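Local coordinates for protein serine protease inhibitor 4, isoform B (PDB 4P0F) that probably inhibits serine proteases, and perhaps cysteine proteases, in the manner of serpins, captured here in the cleaved form, at residues 22-27 and 287-292; 37-42 and 79-84; 177-182 and 267-272; 208-213 and 219-224; 230-235 and 320-325. All coordinates share one frame; numbering follows the deposited sequence.

Contact 1: residues 22-27 and 287-292; sequences YGKLSG and QKLGMS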
# COMPACT_ATOMS: atom_id res chain seq x y z
N TYR A 22 3.27 -0.89 -8.81
CA TYR A 22 2.21 -0.22 -9.57
C TYR A 22 2.28 -0.65 -11.04
O TYR A 22 1.26 -0.99 -11.65
CB TYR A 22 2.36 1.30 -9.42
CG TYR A 22 1.35 2.20 -10.09
CD1 TYR A 22 -0.02 1.98 -9.98
CD2 TYR A 22 1.77 3.34 -10.77
CE1 TYR A 22 -0.93 2.84 -10.57
CE2 TYR A 22 0.88 4.20 -11.36
CZ TYR A 22 -0.47 3.96 -11.26
OH TYR A 22 -1.33 4.84 -11.87
N GLY A 23 3.49 -0.69 -11.59
CA GLY A 23 3.66 -1.12 -12.95
C GLY A 23 3.22 -2.55 -13.20
O GLY A 23 2.57 -2.83 -14.20
N LYS A 24 3.58 -3.47 -12.30
CA LYS A 24 3.19 -4.86 -12.45
C LYS A 24 1.69 -5.06 -12.21
O LYS A 24 1.08 -5.92 -12.84
CB LYS A 24 3.99 -5.76 -11.49
CG LYS A 24 5.49 -5.75 -11.72
CD LYS A 24 5.87 -5.99 -13.18
CE LYS A 24 7.38 -6.01 -13.33
NZ LYS A 24 7.80 -6.07 -14.74
N LEU A 25 1.10 -4.28 -11.31
CA LEU A 25 -0.34 -4.40 -11.04
C LEU A 25 -1.15 -3.85 -12.20
O LEU A 25 -2.17 -4.43 -12.57
CB LEU A 25 -0.72 -3.66 -9.76
CG LEU A 25 -0.30 -4.29 -8.44
CD1 LEU A 25 -0.63 -3.36 -7.28
CD2 LEU A 25 -0.97 -5.65 -8.24
N SER A 26 -0.70 -2.73 -12.76
CA SER A 26 -1.39 -2.11 -13.88
C SER A 26 -1.40 -3.05 -15.08
O SER A 26 -2.38 -3.14 -15.82
CB SER A 26 -0.73 -0.78 -14.25
OG SER A 26 -0.89 0.16 -13.20
N GLY A 27 -0.30 -3.76 -15.28
CA GLY A 27 -0.22 -4.76 -16.32
C GLY A 27 -1.13 -5.94 -16.05
O GLY A 27 -1.71 -6.51 -16.97
N GLN A 287 7.14 -12.47 -8.09
CA GLN A 287 7.92 -13.25 -9.04
C GLN A 287 8.47 -12.37 -10.17
O GLN A 287 9.64 -12.50 -10.56
CB GLN A 287 7.06 -14.37 -9.61
CG GLN A 287 6.77 -15.46 -8.59
CD GLN A 287 5.70 -16.42 -9.04
OE1 GLN A 287 4.87 -16.09 -9.89
NE2 GLN A 287 5.70 -17.62 -8.48
N LYS A 288 7.63 -11.48 -10.68
CA LYS A 288 8.06 -10.60 -11.77
C LYS A 288 9.08 -9.57 -11.31
O LYS A 288 9.79 -8.99 -12.14
CB LYS A 288 6.86 -9.90 -12.38
CG LYS A 288 5.97 -10.81 -13.21
CD LYS A 288 4.72 -10.07 -13.63
CE LYS A 288 3.81 -10.92 -14.50
NZ LYS A 288 2.58 -10.16 -14.87
N LEU A 289 9.16 -9.34 -10.00
CA LEU A 289 10.16 -8.44 -9.44
C LEU A 289 11.37 -9.21 -8.91
O LEU A 289 12.19 -8.66 -8.18
CB LEU A 289 9.55 -7.58 -8.33
CG LEU A 289 8.47 -6.61 -8.82
CD1 LEU A 289 7.84 -5.85 -7.67
CD2 LEU A 289 9.04 -5.63 -9.82
N GLY A 290 11.49 -10.47 -9.31
CA GLY A 290 12.69 -11.26 -9.03
C GLY A 290 12.74 -11.91 -7.67
O GLY A 290 13.81 -12.30 -7.22
N MET A 291 11.58 -12.06 -7.03
CA MET A 291 11.50 -12.67 -5.71
C MET A 291 10.72 -13.99 -5.73
O MET A 291 9.84 -14.22 -4.90
CB MET A 291 10.88 -11.69 -4.72
CG MET A 291 11.74 -10.44 -4.52
SD MET A 291 11.02 -9.19 -3.44
CE MET A 291 9.89 -8.35 -4.55
N SER A 292 11.08 -14.87 -6.67
CA SER A 292 10.37 -16.14 -6.87
C SER A 292 10.71 -17.22 -5.85
O SER A 292 9.88 -18.10 -5.60
CB SER A 292 10.67 -16.70 -8.26
OG SER A 292 10.04 -15.91 -9.25
O HOH W 1 1.50 -9.16 -12.14
O HOH W 2 2.22 -7.01 -15.10
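K24, near the C-terminal end of helix 6-28, lays its aliphatic chain across K288 and L289, where helix 283-288 ends in a Schellman motif on the serpin surface. The lysine chain bends about its CB-CG bond (chi2 -50°), which sets its outer carbons against the neighbouring helix end: CE lies 3.9 Å from L289 CD2 and 4.0 Å from K288 CB. The chains pass at a slant. The ammonium groups stay apart, with K24 NZ 6.6 Å from K288 NZ, as suits like charges, and K288 NZ forms a salt bridge to E284. Polar linkage comes through water instead. One molecule donates to K24 O at 2.8 Å and accepts from K288 NZ at 3.2 Å; a second spans the same atoms, weakly at K24 O. Further out, each backbone has its own internal bonds. G290, with positive phi, is the C-prime residue of the Schellman motif, its N bonding to Q287 O while M291 N reaches back to F286 O. On the opposing helix, Y22 O accepts from both S26 N and S26 OG, which approach from opposite faces of the carbonyl plane, the hydroxyl at 2.9 Å.

Contact 2: residues 37-42 and 79-84; sequences SPFSIQ and HQVLAA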
# COMPACT_ATOMS: atom_id res chain seq x y z
N SER A 37 -1.32 -0.11 -0.71
CA SER A 37 -0.35 0.51 0.19
C SER A 37 1.01 -0.14 -0.01
O SER A 37 1.23 -1.26 0.45
CB SER A 37 -0.77 0.37 1.64
OG SER A 37 0.25 0.85 2.50
N PRO A 38 1.92 0.56 -0.69
CA PRO A 38 3.25 -0.03 -0.86
C PRO A 38 3.97 -0.19 0.48
O PRO A 38 4.72 -1.16 0.67
CB PRO A 38 3.97 0.96 -1.78
CG PRO A 38 3.22 2.22 -1.71
CD PRO A 38 1.80 1.86 -1.39
N PHE A 39 3.71 0.72 1.41
CA PHE A 39 4.32 0.65 2.73
C PHE A 39 3.92 -0.64 3.44
O PHE A 39 4.76 -1.29 4.09
CB PHE A 39 3.94 1.84 3.59
CG PHE A 39 4.56 1.81 4.96
CD1 PHE A 39 3.93 1.15 6.00
CD2 PHE A 39 5.80 2.39 5.19
CE1 PHE A 39 4.52 1.09 7.26
CE2 PHE A 39 6.38 2.33 6.44
CZ PHE A 39 5.74 1.68 7.48
N SER A 40 2.65 -0.99 3.35
CA SER A 40 2.13 -2.21 3.98
C SER A 40 2.79 -3.45 3.38
O SER A 40 3.17 -4.39 4.11
CB SER A 40 0.61 -2.27 3.82
OG SER A 40 0.07 -3.48 4.28
N ILE A 41 2.90 -3.47 2.06
CA ILE A 41 3.49 -4.60 1.37
C ILE A 41 4.96 -4.75 1.74
O ILE A 41 5.40 -5.85 2.07
CB ILE A 41 3.32 -4.45 -0.17
CG1 ILE A 41 1.83 -4.49 -0.53
CG2 ILE A 41 4.07 -5.56 -0.91
CD1 ILE A 41 1.53 -4.00 -1.91
N GLN A 42 5.72 -3.66 1.67
CA GLN A 42 7.15 -3.75 1.96
C GLN A 42 7.41 -4.16 3.42
O GLN A 42 8.31 -4.95 3.70
CB GLN A 42 7.85 -2.43 1.68
CG GLN A 42 9.35 -2.55 1.51
CD GLN A 42 10.07 -1.22 1.58
OE1 GLN A 42 9.82 -0.41 2.47
NE2 GLN A 42 10.97 -0.98 0.63
N HIS A 79 11.66 0.36 12.19
CA HIS A 79 11.28 0.86 13.51
C HIS A 79 11.22 2.37 13.52
O HIS A 79 10.32 2.97 14.12
CB HIS A 79 12.25 0.41 14.59
CG HIS A 79 11.92 0.96 15.94
ND1 HIS A 79 10.87 0.49 16.70
CD2 HIS A 79 12.48 1.97 16.66
CE1 HIS A 79 10.81 1.17 17.83
NE2 HIS A 79 11.77 2.07 17.83
N GLN A 80 12.21 2.99 12.88
CA GLN A 80 12.30 4.44 12.83
C GLN A 80 10.99 5.05 12.31
O GLN A 80 10.51 6.04 12.86
CB GLN A 80 13.47 4.88 11.95
CG GLN A 80 14.84 4.67 12.59
CD GLN A 80 15.98 5.16 11.72
OE1 GLN A 80 16.10 4.78 10.56
NE2 GLN A 80 16.82 6.03 12.28
N VAL A 81 10.41 4.45 11.28
CA VAL A 81 9.17 4.96 10.71
C VAL A 81 7.96 4.61 11.56
O VAL A 81 7.13 5.47 11.85
CB VAL A 81 8.94 4.40 9.30
CG1 VAL A 81 7.65 4.97 8.70
CG2 VAL A 81 10.13 4.69 8.41
N LEU A 82 7.86 3.34 11.93
CA LEU A 82 6.74 2.87 12.73
C LEU A 82 6.63 3.63 14.05
O LEU A 82 5.54 3.98 14.49
CB LEU A 82 6.88 1.37 13.00
CG LEU A 82 6.80 0.48 11.76
CD1 LEU A 82 7.31 -0.92 12.07
CD2 LEU A 82 5.38 0.41 11.23
N ALA A 83 7.78 3.90 14.67
CA ALA A 83 7.79 4.61 15.95
C ALA A 83 7.31 6.05 15.79
O ALA A 83 6.68 6.61 16.69
CB ALA A 83 9.17 4.58 16.57
N ALA A 84 7.62 6.66 14.65
CA ALA A 84 7.27 8.06 14.40
C ALA A 84 5.75 8.26 14.37
O ALA A 84 5.27 9.38 14.52
CB ALA A 84 7.89 8.54 13.10
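S37 OG, at the N-cap of the helix that presents F39 to V81 and L82, is gripped twice: it accepts from S40 N at 3.1 Å with an N-H...O angle of 156°, and it is also hydrogen-bonded to L372 O. One turn of helix 38-49 is thereby fixed at its start. From it the F39 side chain leaves with CG anti to the backbone nitrogen (chi1 -180°), reaching across to helix 71-84. The far end of the ring does the touching. V81 CG1 comes at a slant, from the direction opposite to the phenyl group, and stands 3.7 Å from F39 CE2. L82 works differently, its CD2 meeting the ring at the edge and in plane, 4.0 Å from F39 CZ. The two residues, successive on helix 71-84, thus both contact the far end of the ring, while I93 of strand 91-100 touches both F39 and L82. The polar side of the first turn faces elsewhere, toward the region known in serpins as the shutter: S40 OG is hydrogen-bonded to N167 and to T335 of strand 328-341, and S37 N to H318. The chemistry is therefore divided. Directional polar bonds tie the helix start to the strands, whereas what joins residues 37-42 to 79-84 is apolar packing of the end of a phenyl ring against two methyls.

Contact 3: residues 177-182 and 267-272; sequences HQFAKH and VALKLP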
# COMPACT_ATOMS: atom_id res chain seq x y z
N HIS A 177 -7.77 22.50 3.51
CA HIS A 177 -8.81 23.29 2.85
C HIS A 177 -9.91 22.37 2.33
O HIS A 177 -9.77 21.76 1.27
CB HIS A 177 -8.23 24.10 1.70
CG HIS A 177 -7.06 24.94 2.09
ND1 HIS A 177 -7.14 25.94 3.04
CD2 HIS A 177 -5.77 24.92 1.68
CE1 HIS A 177 -5.96 26.50 3.19
NE2 HIS A 177 -5.11 25.90 2.37
N GLN A 178 -11.00 22.28 3.08
CA GLN A 178 -12.11 21.42 2.69
C GLN A 178 -12.91 22.00 1.54
O GLN A 178 -12.94 23.23 1.34
CB GLN A 178 -13.03 21.17 3.88
CG GLN A 178 -12.38 20.42 5.04
CD GLN A 178 -13.34 20.22 6.19
OE1 GLN A 178 -14.46 19.75 6.00
NE2 GLN A 178 -12.91 20.59 7.39
N PHE A 179 -13.54 21.11 0.80
CA PHE A 179 -14.49 21.47 -0.24
C PHE A 179 -15.82 21.74 0.43
O PHE A 179 -16.14 21.16 1.46
CB PHE A 179 -14.66 20.34 -1.26
CG PHE A 179 -13.39 19.94 -1.97
CD1 PHE A 179 -12.48 19.07 -1.37
CD2 PHE A 179 -13.13 20.37 -3.25
CE1 PHE A 179 -11.33 18.69 -2.02
CE2 PHE A 179 -11.97 20.00 -3.91
CZ PHE A 179 -11.08 19.15 -3.30
N ALA A 180 -16.59 22.63 -0.19
CA ALA A 180 -17.95 22.89 0.24
C ALA A 180 -18.88 21.90 -0.43
O ALA A 180 -18.97 21.86 -1.65
CB ALA A 180 -18.35 24.31 -0.11
N LYS A 181 -19.60 21.11 0.37
CA LYS A 181 -20.52 20.12 -0.19
C LYS A 181 -21.57 20.73 -1.11
O LYS A 181 -21.95 20.13 -2.10
CB LYS A 181 -21.21 19.35 0.94
CG LYS A 181 -20.27 18.50 1.76
CD LYS A 181 -21.03 17.65 2.78
CE LYS A 181 -21.77 18.50 3.80
NZ LYS A 181 -20.88 19.47 4.49
N HIS A 182 -22.06 21.92 -0.79
CA HIS A 182 -23.12 22.50 -1.59
C HIS A 182 -22.64 22.96 -2.97
O HIS A 182 -23.46 23.30 -3.81
CB HIS A 182 -23.78 23.67 -0.85
CG HIS A 182 -22.96 24.91 -0.82
ND1 HIS A 182 -22.01 25.17 0.15
CD2 HIS A 182 -22.96 25.99 -1.64
CE1 HIS A 182 -21.45 26.34 -0.08
NE2 HIS A 182 -22.00 26.86 -1.16
N VAL A 267 -4.96 27.92 -7.57
CA VAL A 267 -5.49 26.89 -8.46
C VAL A 267 -7.00 26.78 -8.34
O VAL A 267 -7.54 26.87 -7.24
CB VAL A 267 -4.85 25.52 -8.17
CG1 VAL A 267 -5.50 24.42 -8.99
CG2 VAL A 267 -3.36 25.57 -8.44
N ALA A 268 -7.67 26.62 -9.48
CA ALA A 268 -9.08 26.25 -9.52
C ALA A 268 -9.13 24.75 -9.73
O ALA A 268 -8.81 24.24 -10.81
CB ALA A 268 -9.81 26.99 -10.63
N LEU A 269 -9.49 24.05 -8.67
CA LEU A 269 -9.46 22.60 -8.63
C LEU A 269 -10.84 22.00 -8.83
O LEU A 269 -11.81 22.48 -8.25
CB LEU A 269 -8.90 22.14 -7.28
CG LEU A 269 -9.00 20.65 -6.93
CD1 LEU A 269 -8.17 19.81 -7.90
CD2 LEU A 269 -8.55 20.44 -5.49
N LYS A 270 -10.92 20.96 -9.66
CA LYS A 270 -12.10 20.09 -9.68
C LYS A 270 -11.64 18.66 -9.51
O LYS A 270 -10.77 18.18 -10.23
CB LYS A 270 -12.92 20.26 -10.97
CG LYS A 270 -13.63 21.60 -11.08
CD LYS A 270 -14.30 21.76 -12.42
CE LYS A 270 -15.64 22.46 -12.29
NZ LYS A 270 -15.54 23.84 -11.74
N LEU A 271 -12.23 17.97 -8.54
CA LEU A 271 -11.82 16.62 -8.17
C LEU A 271 -13.05 15.74 -7.97
O LEU A 271 -13.98 16.17 -7.30
CB LEU A 271 -10.99 16.65 -6.89
CG LEU A 271 -10.37 15.33 -6.43
CD1 LEU A 271 -9.29 14.89 -7.40
CD2 LEU A 271 -9.79 15.51 -5.05
N PRO A 272 -13.06 14.53 -8.55
CA PRO A 272 -14.22 13.67 -8.29
C PRO A 272 -14.31 13.24 -6.84
O PRO A 272 -13.29 13.01 -6.18
CB PRO A 272 -13.97 12.44 -9.19
CG PRO A 272 -12.87 12.84 -10.13
CD PRO A 272 -12.07 13.89 -9.43
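This is a small, buried, apolar contact in which F179, from the loop between strands 161-174 and 185-189, packs the end of its ring against two leucines of strand 263-281. The leucines, L269 and L271, are two residues apart and lie on one face of the strand; the intervening K270 points away, its ammonium end engaged in a cation-pi interaction with F355. L269 makes the closer approach. Its CD2 sits 3.6 Å from F179 CZ and 3.8 Å from F179 CE2, so a single methyl rests at the distal corner of the ring, approaching obliquely. The two side chains cross at about a right angle. L271 CD2 is a looser neighbour, 4.2 Å from F179 CZ, and it too comes in obliquely. Between them the leucine methyls hold the end of the ring, while its root belongs to the loop. There CG stands anti to the carbonyl carbon (chi1 -59°), which carries the phenyl group inward from an otherwise largely exposed strip of chain.

Several surrounding residues fix the ring further. W175 meets F179 edge-to-face, M202 and L204 of strand 197-213 pack on it, and its backbone is hydrogen-bonded to E326, in the turn between strands 311-324 and 328-341. L269 also packs on L221 and L223 of strand 218-224. A tryptophan just after strand 161-174, close to the turn into the inserted strand, is a hallmark of the serpin breach, the region where the cleaved reactive-centre loop enters the central sheet; the packing of F179 beside W175 is consistent with that site.

Contact 4: residues 208-213 and 219-224; sequences FRYADL and MALELP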
# COMPACT_ATOMS: atom_id res chain seq x y z
N PHE A 208 -2.43 26.03 -3.66
CA PHE A 208 -1.92 24.69 -3.44
C PHE A 208 -0.54 24.61 -4.05
O PHE A 208 -0.21 25.39 -4.94
CB PHE A 208 -2.80 23.62 -4.08
CG PHE A 208 -4.15 23.45 -3.44
CD1 PHE A 208 -4.26 22.96 -2.15
CD2 PHE A 208 -5.29 23.72 -4.16
CE1 PHE A 208 -5.51 22.77 -1.58
CE2 PHE A 208 -6.54 23.53 -3.59
CZ PHE A 208 -6.64 23.05 -2.30
N ARG A 209 0.25 23.65 -3.58
CA ARG A 209 1.49 23.30 -4.24
C ARG A 209 1.17 22.61 -5.56
O ARG A 209 0.43 21.63 -5.60
CB ARG A 209 2.33 22.38 -3.35
CG ARG A 209 2.80 23.04 -2.08
CD ARG A 209 3.74 22.13 -1.33
NE ARG A 209 4.98 21.91 -2.06
CZ ARG A 209 5.90 21.01 -1.71
NH1 ARG A 209 5.70 20.25 -0.64
NH2 ARG A 209 7.01 20.87 -2.43
N TYR A 210 1.75 23.14 -6.64
CA TYR A 210 1.40 22.78 -8.01
C TYR A 210 2.68 22.69 -8.83
O TYR A 210 3.64 23.39 -8.55
CB TYR A 210 0.45 23.84 -8.62
CG TYR A 210 0.44 23.83 -10.13
CD1 TYR A 210 1.33 24.61 -10.85
CD2 TYR A 210 -0.44 23.02 -10.83
CE1 TYR A 210 1.35 24.59 -12.22
CE2 TYR A 210 -0.43 23.00 -12.22
CZ TYR A 210 0.47 23.78 -12.91
OH TYR A 210 0.52 23.79 -14.28
N ALA A 211 2.69 21.83 -9.84
CA ALA A 211 3.77 21.86 -10.81
C ALA A 211 3.31 21.47 -12.20
O ALA A 211 2.50 20.57 -12.39
CB ALA A 211 4.92 20.92 -10.38
N ASP A 212 3.86 22.18 -13.17
CA ASP A 212 3.81 21.74 -14.55
C ASP A 212 4.94 20.76 -14.75
O ASP A 212 6.08 21.04 -14.38
CB ASP A 212 3.97 22.93 -15.49
CG ASP A 212 3.67 22.58 -16.93
OD1 ASP A 212 2.78 21.73 -17.18
OD2 ASP A 212 4.31 23.16 -17.83
N LEU A 213 4.61 19.62 -15.34
CA LEU A 213 5.56 18.54 -15.58
C LEU A 213 5.64 18.24 -17.08
O LEU A 213 5.21 17.19 -17.54
CB LEU A 213 5.14 17.29 -14.80
CG LEU A 213 5.03 17.48 -13.28
CD1 LEU A 213 4.31 16.29 -12.64
CD2 LEU A 213 6.41 17.67 -12.67
N MET A 219 0.59 17.42 -15.22
CA MET A 219 0.63 18.44 -14.19
C MET A 219 0.34 17.75 -12.87
O MET A 219 -0.26 16.67 -12.84
CB MET A 219 -0.39 19.55 -14.46
CG MET A 219 -0.19 20.26 -15.77
SD MET A 219 -1.51 21.44 -16.16
CE MET A 219 -0.93 21.96 -17.77
N ALA A 220 0.79 18.35 -11.78
CA ALA A 220 0.57 17.76 -10.47
C ALA A 220 0.14 18.79 -9.46
O ALA A 220 0.44 19.97 -9.58
CB ALA A 220 1.83 17.04 -9.99
N LEU A 221 -0.56 18.30 -8.44
CA LEU A 221 -1.11 19.13 -7.37
C LEU A 221 -1.04 18.32 -6.09
O LEU A 221 -1.20 17.09 -6.11
CB LEU A 221 -2.57 19.53 -7.69
CG LEU A 221 -3.23 20.65 -6.89
CD1 LEU A 221 -2.68 22.00 -7.31
CD2 LEU A 221 -4.74 20.62 -7.07
N GLU A 222 -0.73 19.00 -4.99
CA GLU A 222 -0.75 18.38 -3.67
C GLU A 222 -1.81 19.03 -2.79
O GLU A 222 -1.85 20.25 -2.66
CB GLU A 222 0.61 18.49 -3.00
CG GLU A 222 1.24 17.17 -2.73
CD GLU A 222 2.61 17.28 -2.10
OE1 GLU A 222 2.90 18.31 -1.44
OE2 GLU A 222 3.39 16.33 -2.28
N LEU A 223 -2.64 18.19 -2.19
CA LEU A 223 -3.69 18.63 -1.28
C LEU A 223 -3.32 18.21 0.13
O LEU A 223 -3.31 17.01 0.44
CB LEU A 223 -5.03 18.03 -1.69
CG LEU A 223 -5.48 18.26 -3.14
CD1 LEU A 223 -6.83 17.62 -3.40
CD2 LEU A 223 -5.53 19.75 -3.46
N PRO A 224 -2.99 19.18 1.00
CA PRO A 224 -2.53 18.81 2.35
C PRO A 224 -3.66 18.47 3.31
O PRO A 224 -4.77 18.97 3.18
CB PRO A 224 -1.79 20.07 2.81
CG PRO A 224 -2.46 21.18 2.08
CD PRO A 224 -2.83 20.62 0.74
O HOH W 3 -0.41 22.01 -1.19
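The F208 ring carries L223 CD2 over the centre of one face, a CH-pi contact with the methyl 3.5 Å from the centroid and only 11° off the ring normal. P224 CD sits at the edge of the same ring, near its plane, 4.0 Å from F208 CD1. Y210 is met differently: L221 CD1 lies at its ring edge, and M219 runs obliquely past the far end, placing SD 3.6 Å from Y210 OH. On the opposite face of the sheet from Y210 and L221, R209 and E222 lie side by side pointing the same way. Their guanidinium and carboxylate planes are turned 89° apart; E222 OE1, 3.5 Å from R209 NH1, lies well out of the guanidinium plane, so the salt bridge is one of charges alone.

The backbones belong to an antiparallel beta hairpin of serpin sheet B, strands 197-213 (entering from sheet C) and 218-224. A211 and A220 form a hydrogen-bonded pair, each N donating to the other's O at 2.9 Å, and Y210 with L221 and D212 with M219 are the non-hydrogen-bonded pairs beside it. E222 N also donates to R209 O. Toward the F208 end a water takes over, accepting from R209 N and donating to E222 O at 2.7 Å. On the face of A211 and A220, L213 CD1 reaches A220 CB at 3.7 Å, and L233 also packs on that alanine.

Contact 5: residues 230-235 and 320-325; sequences LSMLIV and AFIEVN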
# COMPACT_ATOMS: atom_id res chain seq x y z
N LEU A 230 1.15 14.99 5.94
CA LEU A 230 0.62 14.14 4.88
C LEU A 230 -0.12 14.97 3.84
O LEU A 230 -0.72 15.98 4.17
CB LEU A 230 -0.33 13.10 5.47
CG LEU A 230 0.34 12.12 6.43
CD1 LEU A 230 -0.67 11.49 7.36
CD2 LEU A 230 1.07 11.07 5.62
N SER A 231 -0.07 14.52 2.59
CA SER A 231 -0.81 15.16 1.51
C SER A 231 -1.18 14.14 0.44
O SER A 231 -0.59 13.05 0.36
CB SER A 231 -0.02 16.32 0.89
OG SER A 231 1.09 15.86 0.13
N MET A 232 -2.18 14.50 -0.37
CA MET A 232 -2.56 13.72 -1.54
C MET A 232 -2.01 14.39 -2.78
O MET A 232 -2.40 15.50 -3.13
CB MET A 232 -4.08 13.59 -1.67
CG MET A 232 -4.51 12.76 -2.88
SD MET A 232 -6.29 12.48 -3.03
CE MET A 232 -6.61 11.46 -1.63
N LEU A 233 -1.10 13.68 -3.43
CA LEU A 233 -0.51 14.11 -4.68
C LEU A 233 -1.33 13.55 -5.82
O LEU A 233 -1.60 12.35 -5.86
CB LEU A 233 0.93 13.61 -4.78
CG LEU A 233 1.65 13.87 -6.11
CD1 LEU A 233 1.98 15.34 -6.27
CD2 LEU A 233 2.90 13.00 -6.17
N ILE A 234 -1.76 14.42 -6.73
CA ILE A 234 -2.49 14.01 -7.93
C ILE A 234 -1.61 14.33 -9.13
O ILE A 234 -1.13 15.45 -9.25
CB ILE A 234 -3.84 14.76 -8.06
CG1 ILE A 234 -4.69 14.54 -6.81
CG2 ILE A 234 -4.59 14.29 -9.28
CD1 ILE A 234 -5.78 15.55 -6.63
N VAL A 235 -1.39 13.34 -9.99
CA VAL A 235 -0.64 13.56 -11.23
C VAL A 235 -1.59 13.29 -12.38
O VAL A 235 -2.08 12.19 -12.56
CB VAL A 235 0.61 12.69 -11.33
CG1 VAL A 235 1.49 13.19 -12.46
CG2 VAL A 235 1.37 12.71 -10.01
N ALA A 320 -7.03 -3.16 -0.23
CA ALA A 320 -6.98 -1.73 0.07
C ALA A 320 -8.29 -1.04 -0.30
O ALA A 320 -9.08 -1.52 -1.11
CB ALA A 320 -5.81 -1.09 -0.63
N PHE A 321 -8.52 0.09 0.37
CA PHE A 321 -9.74 0.88 0.25
C PHE A 321 -9.39 2.35 0.37
O PHE A 321 -8.53 2.71 1.16
CB PHE A 321 -10.75 0.49 1.34
CG PHE A 321 -11.94 1.40 1.42
CD1 PHE A 321 -11.92 2.55 2.20
CD2 PHE A 321 -13.08 1.13 0.69
CE1 PHE A 321 -13.01 3.39 2.26
CE2 PHE A 321 -14.18 1.98 0.74
CZ PHE A 321 -14.14 3.10 1.53
N ILE A 322 -10.07 3.19 -0.41
CA ILE A 322 -9.93 4.63 -0.25
C ILE A 322 -11.26 5.32 -0.58
O ILE A 322 -11.99 4.87 -1.46
CB ILE A 322 -8.79 5.20 -1.14
CG1 ILE A 322 -8.56 6.69 -0.85
CG2 ILE A 322 -9.09 4.99 -2.61
CD1 ILE A 322 -7.20 7.20 -1.36
N GLU A 323 -11.58 6.36 0.17
CA GLU A 323 -12.71 7.24 -0.14
C GLU A 323 -12.21 8.66 -0.05
O GLU A 323 -11.52 9.02 0.90
CB GLU A 323 -13.89 7.02 0.81
CG GLU A 323 -13.66 7.49 2.25
CD GLU A 323 -13.88 8.99 2.46
OE1 GLU A 323 -14.45 9.65 1.56
OE2 GLU A 323 -13.47 9.51 3.52
N VAL A 324 -12.55 9.46 -1.06
CA VAL A 324 -12.15 10.85 -1.14
C VAL A 324 -13.42 11.71 -1.28
O VAL A 324 -14.19 11.51 -2.21
CB VAL A 324 -11.23 11.09 -2.35
CG1 VAL A 324 -10.88 12.58 -2.50
CG2 VAL A 324 -9.98 10.25 -2.22
N ASN A 325 -13.63 12.63 -0.35
CA ASN A 325 -14.81 13.49 -0.38
C ASN A 325 -14.50 14.91 0.08
O ASN A 325 -13.33 15.30 0.15
CB ASN A 325 -15.94 12.88 0.46
CG ASN A 325 -15.64 12.84 1.95
OD1 ASN A 325 -14.65 13.40 2.42
ND2 ASN A 325 -16.50 12.17 2.70
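M232 and V324 meet tip to tip where strand 230-237 of serpin sheet B faces strand 311-324 of the large central sheet, sheet A. The close part of the contact is a single pair of methyls, M232 CE and V324 CG2, 3.6 Å apart. The methionine gets there by running straight out from its strand, CG anti to the backbone nitrogen (chi1 -180°), and then bending at the last torsion, chi3 -67°, which swings CE toward the valine. The looser part lies alongside: I322, two residues earlier on the same face of its strand, brings CD1 only to 4.3 Å from M232 CE. Both strands keep well apart at the backbone, the nearest CA atoms, those of M232 and V324, being 10.0 Å from each other, and the gap is bridged by side chains alone. T329 of strand 328-341, next to strand 311-324, touches both M232 and I322, and L364 also packs on the methionine. Away from this buried layer the chemistry changes at N325, which is partly exposed where strand 311-324 turns toward strand 328-341. Its backbone O is hydrogen-bonded to W175 NE1, and its OD1 is held by both E327 N and G328 N.

In the fold
Contacts 3, 4 and 5 cluster on one side of the chain's centre, each pair of centres about 14 Å apart, and share an apolar core: L269 packs on L221 and L223, and L271 on I234 and V324. Strand 218-224 of contact 4 also bonds through its backbone to strand 230-237 of contact 5. Contact 4, the hairpin, is by far the most extensive and alone has direct hydrogen bonds between its two segments; contacts 2, 3 and 5 are buried meetings of methyls with a ring or a methionine. Contact 1 differs again, a surface contact of aliphatic lysine and leucine carbons, with waters joining an ammonium group to a backbone carbonyl, its centre about 20 Å from contact 2's.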